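PDB 2ZKT: 2,3-bisphosphoglycerate-independent phosphoglycerate mutase from Pyrococcus horikoshii, which probably catalyses the interconversion of 2-phosphoglycerate and 3-phosphoglycerate in glycolysis. Local coordinates for residues B[362-373]-B[378-388]. Sequence-based numbering, arbitrary orientation.
Sequences PLLIAGGGVRTD and FGEREAMKGGL. With CA (calcium ion), chain F.
Asp373 OD2 is gripped by two backbone N-H groups: Gly387 N donates at 2.7 Å, nearly straight at 168°, on the anti side and close to the carboxylate plane, while Leu46 N of strand 45-50 supplies a second hydrogen bond. The contact belongs to the alkaline-phosphatase-like core, where strand 361-366 lies in the mixed sheet and the chain returns through helix 380-383. The other carboxylate oxygen, Asp373 OD1, bonds to Thr375 OG1 and lies 2.6 Å from a water that also binds the calcium ion. That ion is bound by Asp373 O at 2.5 Å, by Thr372 OG1 and by the carbonyl O of Glu42, tying the metal site to the returning chain. Along the strand, Leu364 crosses Phe378 at about a right angle and sets CD2 over one ring face, 3.9 Å from the centroid and 18° off the normal. With chi1 at -172°, the Phe378 ring swings away from its own backbone N and toward the strand, with Pro362 O at the ring edge. Were Phe378 an alanine, Leu364 CD2 would probably lose the ring face it packs on, and Pro362 CB an apolar neighbour. Ala383 CB, in helix 380-383, packs on Pro362 CB at 4.0 Å. At the far end, Leu388 CD1 meets Ile365 CD1 at 3.5 Å.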
loop_
_atom_site.group_PDB
_atom_site.type_symbol
_atom_site.label_atom_id
_atom_site.label_comp_id
_atom_site.label_asym_id
_atom_site.label_seq_id
_atom_site.Cartn_x
_atom_site.Cartn_y
_atom_site.Cartn_z
ATOM N N PRO B 362 -9.050 -1.569 13.228
ATOM C CA PRO B 362 -8.097 -0.476 13.444
ATOM C C PRO B 362 -8.819 0.861 13.349
ATOM O O PRO B 362 -9.722 1.045 12.523
ATOM C CB PRO B 362 -7.055 -0.693 12.330
ATOM C CG PRO B 362 -7.838 -1.401 11.265
ATOM C CD PRO B 362 -8.691 -2.366 12.039
ATOM N N LEU B 363 -8.410 1.788 14.216
ATOM C CA LEU B 363 -9.013 3.112 14.295
ATOM C C LEU B 363 -7.939 4.185 14.438
ATOM O O LEU B 363 -6.963 4.005 15.160
ATOM C CB LEU B 363 -9.940 3.183 15.528
ATOM C CG LEU B 363 -10.396 4.571 16.028
ATOM C CD1 LEU B 363 -11.167 5.292 14.912
ATOM C CD2 LEU B 363 -11.281 4.425 17.268
ATOM N N LEU B 364 -8.126 5.312 13.756
ATOM C CA LEU B 364 -7.177 6.399 13.896
ATOM C C LEU B 364 -7.958 7.708 14.024
ATOM O O LEU B 364 -9.031 7.869 13.431
ATOM C CB LEU B 364 -6.215 6.449 12.699
ATOM C CG LEU B 364 -6.546 7.151 11.372
ATOM C CD1 LEU B 364 -6.657 8.658 11.559
ATOM C CD2 LEU B 364 -5.410 6.860 10.384
ATOM N N ILE B 365 -7.424 8.625 14.826
ATOM C CA ILE B 365 -8.027 9.931 15.012
ATOM C C ILE B 365 -6.896 10.956 14.948
ATOM O O ILE B 365 -5.855 10.800 15.612
ATOM C CB ILE B 365 -8.735 10.050 16.379
ATOM C CG1 ILE B 365 -9.800 8.951 16.509
ATOM C CG2 ILE B 365 -9.371 11.433 16.508
ATOM C CD1 ILE B 365 -10.481 8.921 17.880
ATOM N N ALA B 366 -7.091 11.998 14.143
ATOM C CA ALA B 366 -6.082 13.037 13.999
ATOM C C ALA B 366 -6.759 14.397 13.877
ATOM O O ALA B 366 -7.899 14.495 13.408
ATOM C CB ALA B 366 -5.212 12.760 12.768
ATOM N N GLY B 367 -6.057 15.446 14.304
ATOM C CA GLY B 367 -6.626 16.786 14.237
ATOM C C GLY B 367 -6.383 17.593 15.502
ATOM O O GLY B 367 -5.626 17.174 16.388
ATOM N N GLY B 368 -7.021 18.759 15.592
ATOM C CA GLY B 368 -6.846 19.599 16.767
ATOM C C GLY B 368 -7.289 18.889 18.033
ATOM O O GLY B 368 -8.311 18.195 18.037
ATOM N N GLY B 369 -6.505 19.043 19.103
ATOM C CA GLY B 369 -6.844 18.428 20.377
ATOM C C GLY B 369 -6.239 17.058 20.648
ATOM O O GLY B 369 -6.106 16.655 21.808
ATOM N N VAL B 370 -5.860 16.341 19.591
ATOM C CA VAL B 370 -5.312 14.998 19.763
ATOM C C VAL B 370 -3.934 14.932 20.432
ATOM O O VAL B 370 -3.030 15.699 20.092
ATOM C CB VAL B 370 -5.220 14.267 18.389
ATOM C CG1 VAL B 370 -4.469 12.933 18.543
ATOM C CG2 VAL B 370 -6.627 14.034 17.824
ATOM N N ARG B 371 -3.788 14.023 21.397
ATOM C CA ARG B 371 -2.504 13.795 22.073
ATOM C C ARG B 371 -1.907 12.659 21.229
ATOM O O ARG B 371 -2.238 11.489 21.432
ATOM C CB ARG B 371 -2.738 13.326 23.526
ATOM C CG ARG B 371 -3.827 14.127 24.232
ATOM C CD ARG B 371 -3.791 14.090 25.765
ATOM N NE ARG B 371 -4.491 12.940 26.332
ATOM C CZ ARG B 371 -5.128 12.931 27.511
ATOM N NH1 ARG B 371 -5.178 14.012 28.286
ATOM N NH2 ARG B 371 -5.715 11.815 27.927
ATOM N N THR B 372 -1.059 12.996 20.257
ATOM C CA THR B 372 -0.482 11.976 19.373
ATOM C C THR B 372 0.390 10.940 20.091
ATOM O O THR B 372 1.251 11.302 20.890
ATOM C CB THR B 372 0.324 12.631 18.201
ATOM O OG1 THR B 372 0.883 11.604 17.366
ATOM C CG2 THR B 372 1.448 13.493 18.721
ATOM N N ASP B 373 0.139 9.651 19.823
ATOM C CA ASP B 373 0.917 8.566 20.431
ATOM C C ASP B 373 2.133 8.324 19.520
ATOM O O ASP B 373 2.333 9.067 18.567
ATOM C CB ASP B 373 0.047 7.286 20.600
ATOM C CG ASP B 373 -0.542 6.751 19.261
ATOM O OD1 ASP B 373 0.010 7.056 18.161
ATOM O OD2 ASP B 373 -1.563 6.007 19.320
ATOM N N PHE B 378 -0.581 3.132 9.668
ATOM C CA PHE B 378 -1.940 2.692 9.977
ATOM C C PHE B 378 -2.109 1.214 9.644
ATOM O O PHE B 378 -2.106 0.826 8.480
ATOM C CB PHE B 378 -2.975 3.536 9.213
ATOM C CG PHE B 378 -4.409 3.272 9.633
ATOM C CD1 PHE B 378 -4.762 3.250 10.993
ATOM C CD2 PHE B 378 -5.404 3.040 8.679
ATOM C CE1 PHE B 378 -6.079 3.001 11.399
ATOM C CE2 PHE B 378 -6.734 2.788 9.073
ATOM C CZ PHE B 378 -7.073 2.767 10.441
ATOM N N GLY B 379 -2.249 0.390 10.680
ATOM C CA GLY B 379 -2.418 -1.041 10.475
ATOM C C GLY B 379 -2.897 -1.719 11.749
ATOM O O GLY B 379 -2.783 -1.150 12.842
ATOM N N GLU B 380 -3.421 -2.936 11.621
ATOM C CA GLU B 380 -3.927 -3.655 12.784
ATOM C C GLU B 380 -2.880 -3.855 13.886
ATOM O O GLU B 380 -3.182 -3.638 15.064
ATOM C CB GLU B 380 -4.527 -5.009 12.371
ATOM C CG GLU B 380 -5.822 -4.874 11.566
ATOM C CD GLU B 380 -5.586 -4.859 10.055
ATOM O OE1 GLU B 380 -4.561 -4.293 9.604
ATOM O OE2 GLU B 380 -6.435 -5.419 9.316
ATOM N N ARG B 381 -1.655 -4.258 13.528
ATOM C CA ARG B 381 -0.642 -4.460 14.559
ATOM C C ARG B 381 -0.215 -3.147 15.213
ATOM O O ARG B 381 0.112 -3.112 16.401
ATOM C CB ARG B 381 0.585 -5.219 13.998
ATOM C CG ARG B 381 0.558 -6.736 14.339
ATOM C CD ARG B 381 -0.704 -7.420 13.791
ATOM N NE ARG B 381 -0.655 -7.598 12.337
ATOM C CZ ARG B 381 -0.012 -8.595 11.722
ATOM N NH1 ARG B 381 0.632 -9.516 12.429
ATOM N NH2 ARG B 381 0.006 -8.665 10.400
ATOM N N GLU B 382 -0.243 -2.063 14.434
ATOM C CA GLU B 382 0.118 -0.745 14.943
ATOM C C GLU B 382 -1.008 -0.258 15.892
ATOM O O GLU B 382 -0.743 0.298 16.963
ATOM C CB GLU B 382 0.294 0.218 13.756
ATOM C CG GLU B 382 1.138 1.466 14.035
ATOM C CD GLU B 382 2.642 1.182 14.127
ATOM O OE1 GLU B 382 3.101 0.159 13.576
ATOM O OE2 GLU B 382 3.371 1.996 14.730
ATOM N N ALA B 383 -2.262 -0.491 15.501
ATOM C CA ALA B 383 -3.396 -0.075 16.320
ATOM C C ALA B 383 -3.386 -0.795 17.668
ATOM O O ALA B 383 -3.888 -0.315 18.677
ATOM C CB ALA B 383 -4.676 -0.417 15.553
ATOM N N MET B 384 -2.815 -2.018 17.652
ATOM C CA MET B 384 -2.662 -2.770 18.892
ATOM C C MET B 384 -1.756 -2.027 19.889
ATOM O O MET B 384 -1.711 -2.322 21.078
ATOM C CB MET B 384 -2.030 -4.130 18.547
ATOM C CG MET B 384 -3.051 -5.195 18.120
ATOM S SD MET B 384 -2.248 -6.723 17.597
ATOM C CE MET B 384 -3.074 -6.913 16.005
ATOM N N LYS B 385 -0.990 -1.048 19.355
ATOM C CA LYS B 385 -0.079 -0.271 20.209
ATOM C C LYS B 385 -0.536 1.193 20.349
ATOM O O LYS B 385 0.152 2.034 20.919
ATOM C CB LYS B 385 1.328 -0.298 19.592
ATOM C CG LYS B 385 1.886 -1.711 19.412
ATOM C CD LYS B 385 3.318 -1.687 18.854
ATOM C CE LYS B 385 3.427 -0.932 17.520
ATOM N NZ LYS B 385 4.793 -1.048 17.011
ATOM N N GLY B 386 -1.712 1.525 19.817
ATOM C CA GLY B 386 -2.189 2.902 19.899
ATOM C C GLY B 386 -2.603 3.373 21.289
ATOM O O GLY B 386 -3.077 2.596 22.121
ATOM N N GLY B 387 -2.434 4.675 21.517
ATOM C CA GLY B 387 -2.783 5.296 22.786
ATOM C C GLY B 387 -4.264 5.335 23.154
ATOM O O GLY B 387 -4.580 5.615 24.310
ATOM N N LEU B 388 -5.167 5.064 22.201
ATOM C CA LEU B 388 -6.611 5.067 22.508
ATOM C C LEU B 388 -7.019 3.780 23.214
ATOM O O LEU B 388 -8.069 3.727 23.878
ATOM C CB LEU B 388 -7.466 5.209 21.239
ATOM C CG LEU B 388 -7.518 6.580 20.538
ATOM C CD1 LEU B 388 -8.284 6.473 19.194
ATOM C CD2 LEU B 388 -8.191 7.586 21.478
HETATM CA CA CA F . 3.197 10.439 16.707
HETATM O O HOH W 1 0.949 8.669 16.354
HETATM O O HOH W 2 4.258 12.220 16.114
HETATM O O HOH W 3 4.269 8.759 15.602
#